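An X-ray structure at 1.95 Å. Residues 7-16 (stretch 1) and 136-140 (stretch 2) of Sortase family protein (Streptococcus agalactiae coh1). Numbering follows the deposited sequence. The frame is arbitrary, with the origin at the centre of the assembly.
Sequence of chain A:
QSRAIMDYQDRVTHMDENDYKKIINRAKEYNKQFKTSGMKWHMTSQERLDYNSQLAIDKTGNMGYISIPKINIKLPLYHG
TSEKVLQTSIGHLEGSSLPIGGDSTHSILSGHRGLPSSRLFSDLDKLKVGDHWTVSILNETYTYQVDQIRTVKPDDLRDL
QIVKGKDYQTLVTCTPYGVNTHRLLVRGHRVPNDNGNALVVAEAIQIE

Stretch 1, residues 7-16: DYQDRVTHMD
Stretch 2 136-140: SILNE

A helix packs against a tight turn here, and Leu138, Tyr8 and Val12 cover most of the 227 Å² the two stretches bury. Stretch 1 arrives as a helix already under way at Asp7, with phi/psi near -60/-40, so Tyr8 and Val12, one helical turn apart and joined by the bond from Val12 N to Tyr8 O (3.0 Å), both direct CA to CB toward the turn. Stretch 2 leaves a strand at Ile137 and reverses through a type II' turn from Ile137 to Glu140, closed by Ile137 N to Glu140 O and Glu140 N to Ile137 O, each 3.0 Å.

Leu138 takes the first corner of that turn at phi/psi 56/-128, with Asn139 following at -95/16. The closest CA pair is Val12 CA with Leu138 CA, 6.0 Å apart, which sets the register. Leu138 points CA to CB away from the helix, yet its chi1 m, chi2 t rotamer brings the end of the side chain nearer.

Tyr8, chi1 t and chi2 90°, supplies the polar anchor: Leu138 N donates to Tyr8 OH at 2.8 Å, with an N-H...O angle of 163°. The amide lies at the ring edge, near its plane, so the phenol acts as a long arm that reaches a backbone NH not used in closing the turn. Leu138 CD2 also sits 3.6 Å from Tyr8 OH.

Val12, chi1 t, gives the close apolar packing. Its CG1 comes 3.8 Å from Leu138 C, against the turn's backbone, while its CG2 lies 4.2 Å from Leu138 CD2. Met15, just past the helix at phi/psi -76/136, extends as m, t, p and places SD 4.2 Å from that same CD2. The rule to read is economical: one directional bond ties the turn to the helix, and one leucine methyl has three side chains around it.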

ATOM      1  N   ASP A   7     -13.792  -0.325 -12.758  1.00 45.29           N
ATOM      2  CA  ASP A   7     -14.182   1.086 -12.804  1.00 47.42           C
ATOM      3  C   ASP A   7     -12.973   2.018 -12.758  1.00 42.38           C
ATOM      4  O   ASP A   7     -12.934   3.046 -13.431  1.00 42.75           O
ATOM      5  CB  ASP A   7     -15.124   1.427 -11.644  1.00 50.64           C
ATOM      6  CG  ASP A   7     -16.487   0.767 -11.778  1.00 61.65           C
ATOM      7  OD1 ASP A   7     -16.883   0.422 -12.914  1.00 65.37           O
ATOM      8  OD2 ASP A   7     -17.165   0.599 -10.739  1.00 64.47           O
ATOM      9  N   TYR A   8     -12.002   1.665 -11.932  1.00 39.70           N
ATOM     10  CA  TYR A   8     -10.783   2.445 -11.819  1.00 38.76           C
ATOM     11  C   TYR A   8      -9.994   2.413 -13.120  1.00 42.63           C
ATOM     12  O   TYR A   8      -9.550   3.452 -13.618  1.00 41.51           O
ATOM     13  CB  TYR A   8      -9.922   1.923 -10.679  1.00 33.35           C
ATOM     14  CG  TYR A   8      -8.575   2.607 -10.574  1.00 32.79           C
ATOM     15  CD1 TYR A   8      -8.405   3.743  -9.794  1.00 30.91           C
ATOM     16  CD2 TYR A   8      -7.468   2.099 -11.256  1.00 34.90           C
ATOM     17  CE1 TYR A   8      -7.167   4.359  -9.696  1.00 34.91           C
ATOM     18  CE2 TYR A   8      -6.228   2.704 -11.162  1.00 34.25           C
ATOM     19  CZ  TYR A   8      -6.080   3.833 -10.392  1.00 32.72           C
ATOM     20  OH  TYR A   8      -4.836   4.432 -10.322  1.00 32.71           O
ATOM     21  N   GLN A   9      -9.817   1.212 -13.659  1.00 46.25           N
ATOM     22  CA  GLN A   9      -9.111   1.039 -14.927  1.00 48.67           C
ATOM     23  C   GLN A   9      -9.774   1.851 -16.031  1.00 45.28           C
ATOM     24  O   GLN A   9      -9.102   2.576 -16.767  1.00 43.18           O
ATOM     25  CB  GLN A   9      -9.065  -0.433 -15.330  1.00 51.93           C
ATOM     26  CG  GLN A   9      -8.174  -1.297 -14.459  1.00 55.87           C
ATOM     27  CD  GLN A   9      -8.241  -2.768 -14.845  1.00 62.62           C
ATOM     28  OE1 GLN A   9      -9.181  -3.209 -15.502  1.00 63.97           O
ATOM     29  NE2 GLN A   9      -7.238  -3.532 -14.433  1.00 66.85           N
ATOM     30  N   ASP A  10     -11.094   1.719 -16.140  1.00 40.41           N
ATOM     31  CA  ASP A  10     -11.845   2.405 -17.178  1.00 41.80           C
ATOM     32  C   ASP A  10     -11.687   3.919 -17.079  1.00 48.69           C
ATOM     33  O   ASP A  10     -11.598   4.613 -18.086  1.00 53.63           O
ATOM     34  CB  ASP A  10     -13.327   2.009 -17.109  1.00 45.79           C
ATOM     35  CG  ASP A  10     -13.558   0.583 -17.571  1.00 48.47           C
ATOM     36  OD1 ASP A  10     -12.589  -0.038 -18.062  1.00 47.96           O
ATOM     37  OD2 ASP A  10     -14.698   0.087 -17.470  1.00 57.69           O
ATOM     38  N   ARG A  11     -11.639   4.430 -15.860  1.00 45.66           N
ATOM     39  CA  ARG A  11     -11.478   5.857 -15.665  1.00 45.03           C
ATOM     40  C   ARG A  11     -10.098   6.308 -16.137  1.00 42.12           C
ATOM     41  O   ARG A  11      -9.962   7.289 -16.866  1.00 39.30           O
ATOM     42  CB  ARG A  11     -11.669   6.208 -14.204  1.00 45.14           C
ATOM     43  CG  ARG A  11     -11.684   7.675 -13.944  1.00 52.00           C
ATOM     44  CD  ARG A  11     -13.086   8.102 -13.651  1.00 62.64           C
ATOM     45  NE  ARG A  11     -13.114   9.395 -12.988  1.00 63.55           N
ATOM     46  CZ  ARG A  11     -14.230  10.000 -12.607  1.00 62.07           C
ATOM     47  NH1 ARG A  11     -15.400   9.420 -12.837  1.00 59.57           N
ATOM     48  NH2 ARG A  11     -14.174  11.179 -12.004  1.00 63.81           N
ATOM     49  N   VAL A  12      -9.077   5.571 -15.726  1.00 35.74           N
ATOM     50  CA  VAL A  12      -7.719   5.882 -16.136  1.00 37.32           C
ATOM     51  C   VAL A  12      -7.565   5.867 -17.660  1.00 42.88           C
ATOM     52  O   VAL A  12      -6.792   6.650 -18.204  1.00 41.39           O
ATOM     53  CB  VAL A  12      -6.712   4.909 -15.496  1.00 36.00           C
ATOM     54  CG1 VAL A  12      -5.297   5.182 -15.994  1.00 36.79           C
ATOM     55  CG2 VAL A  12      -6.753   5.033 -13.991  1.00 34.67           C
ATOM     56  N   THR A  13      -8.319   5.009 -18.350  1.00 36.76           N
ATOM     57  CA  THR A  13      -8.217   4.913 -19.803  1.00 38.18           C
ATOM     58  C   THR A  13      -8.441   6.261 -20.500  1.00 49.85           C
ATOM     59  O   THR A  13      -7.828   6.546 -21.522  1.00 47.43           O
ATOM     60  CB  THR A  13      -9.221   3.883 -20.363  1.00 42.55           C
ATOM     61  OG1 THR A  13      -8.814   2.566 -19.967  1.00 46.65           O
ATOM     62  CG2 THR A  13      -9.259   3.942 -21.868  1.00 43.07           C
ATOM     63  N   HIS A  14      -9.300   7.103 -19.935  1.00 50.36           N
ATOM     64  CA  HIS A  14      -9.691   8.337 -20.606  1.00 48.81           C
ATOM     65  C   HIS A  14      -9.000   9.579 -20.065  1.00 46.38           C
ATOM     66  O   HIS A  14      -9.335  10.700 -20.444  1.00 51.99           O
ATOM     67  CB  HIS A  14     -11.203   8.494 -20.519  1.00 45.81           C
ATOM     68  CG  HIS A  14     -11.941   7.321 -21.077  1.00 47.74           C
ATOM     69  ND1 HIS A  14     -11.887   6.981 -22.413  1.00 51.57           N
ATOM     70  CD2 HIS A  14     -12.710   6.383 -20.476  1.00 48.38           C
ATOM     71  CE1 HIS A  14     -12.617   5.898 -22.617  1.00 55.99           C
ATOM     72  NE2 HIS A  14     -13.130   5.517 -21.459  1.00 56.06           N
ATOM     73  N   MET A  15      -8.029   9.379 -19.189  1.00 41.10           N
ATOM     74  CA  MET A  15      -7.222  10.486 -18.696  1.00 48.77           C
ATOM     75  C   MET A  15      -6.196  10.929 -19.731  1.00 55.07           C
ATOM     76  O   MET A  15      -5.525  10.095 -20.334  1.00 51.39           O
ATOM     77  CB  MET A  15      -6.487  10.094 -17.413  1.00 46.95           C
ATOM     78  CG  MET A  15      -7.361   9.921 -16.208  1.00 51.15           C
ATOM     79  SD  MET A  15      -6.369   9.489 -14.771  1.00 53.98           S
ATOM     80  CE  MET A  15      -5.070  10.707 -14.891  1.00 45.44           C
ATOM     81  N   ASP A  16      -6.051  12.238 -19.908  1.00 69.43           N
ATOM     82  CA  ASP A  16      -4.985  12.777 -20.749  1.00 84.67           C
ATOM     83  C   ASP A  16      -3.609  12.334 -20.232  1.00 90.00           C
ATOM     84  O   ASP A  16      -3.468  11.983 -19.062  1.00 90.32           O
ATOM     85  CB  ASP A  16      -5.071  14.301 -20.799  1.00 92.19           C
ATOM     86  CG  ASP A  16      -4.276  14.885 -21.939  1.00100.25           C
ATOM     87  OD1 ASP A  16      -4.052  14.160 -22.931  1.00102.72           O
ATOM     88  OD2 ASP A  16      -3.880  16.069 -21.849  1.00103.14           O
ATOM     89  N   SER A 136      -0.460  -1.438  -9.041  1.00 33.45           N
ATOM     90  CA  SER A 136      -0.719  -0.761 -10.297  1.00 35.57           C
ATOM     91  C   SER A 136      -1.386   0.548  -9.962  1.00 35.96           C
ATOM     92  O   SER A 136      -2.396   0.566  -9.269  1.00 32.66           O
ATOM     93  CB  SER A 136      -1.591  -1.618 -11.202  1.00 36.70           C
ATOM     94  OG  SER A 136      -0.998  -2.900 -11.346  1.00 39.30           O
ATOM     95  N   ILE A 137      -0.787   1.640 -10.417  1.00 34.56           N
ATOM     96  CA  ILE A 137      -1.269   2.973 -10.084  1.00 34.18           C
ATOM     97  C   ILE A 137      -1.307   3.771 -11.384  1.00 31.93           C
ATOM     98  O   ILE A 137      -0.291   3.919 -12.059  1.00 30.02           O
ATOM     99  CB  ILE A 137      -0.370   3.631  -9.018  1.00 34.13           C
ATOM    100  CG1 ILE A 137      -0.506   2.879  -7.679  1.00 33.19           C
ATOM    101  CG2 ILE A 137      -0.707   5.102  -8.847  1.00 31.89           C
ATOM    102  CD1 ILE A 137       0.665   3.056  -6.776  1.00 38.02           C
ATOM    103  N   LEU A 138      -2.495   4.235 -11.763  1.00 33.31           N
ATOM    104  CA  LEU A 138      -2.681   4.843 -13.077  1.00 33.72           C
ATOM    105  C   LEU A 138      -2.240   3.853 -14.164  1.00 39.62           C
ATOM    106  O   LEU A 138      -2.656   2.687 -14.172  1.00 38.00           O
ATOM    107  CB  LEU A 138      -1.905   6.161 -13.175  1.00 34.21           C
ATOM    108  CG  LEU A 138      -2.346   7.165 -12.101  1.00 33.76           C
ATOM    109  CD1 LEU A 138      -1.636   8.482 -12.252  1.00 33.71           C
ATOM    110  CD2 LEU A 138      -3.854   7.370 -12.147  1.00 32.58           C
ATOM    111  N   ASN A 139      -1.376   4.309 -15.063  1.00 37.89           N
ATOM    112  CA  ASN A 139      -0.896   3.456 -16.142  1.00 45.31           C
ATOM    113  C   ASN A 139       0.438   2.772 -15.828  1.00 50.87           C
ATOM    114  O   ASN A 139       1.115   2.285 -16.733  1.00 54.46           O
ATOM    115  CB  ASN A 139      -0.753   4.280 -17.427  1.00 48.52           C
ATOM    116  CG  ASN A 139       0.311   5.380 -17.306  1.00 58.09           C
ATOM    117  OD1 ASN A 139       0.460   6.011 -16.252  1.00 57.96           O
ATOM    118  ND2 ASN A 139       1.054   5.611 -18.394  1.00 64.41           N
ATOM    119  N   GLU A 140       0.830   2.743 -14.561  1.00 44.44           N
ATOM    120  CA  GLU A 140       2.170   2.266 -14.239  1.00 43.61           C
ATOM    121  C   GLU A 140       2.207   1.120 -13.250  1.00 38.74           C
ATOM    122  O   GLU A 140       1.289   0.923 -12.468  1.00 36.52           O
ATOM    123  CB  GLU A 140       3.010   3.426 -13.721  1.00 50.44           C
ATOM    124  CG  GLU A 140       3.608   4.248 -14.872  1.00 64.94           C
ATOM    125  CD  GLU A 140       3.883   5.678 -14.486  1.00 76.09           C
ATOM    126  OE1 GLU A 140       3.521   6.062 -13.356  1.00 83.74           O
ATOM    127  OE2 GLU A 140       4.457   6.419 -15.310  1.00 79.44           O
TER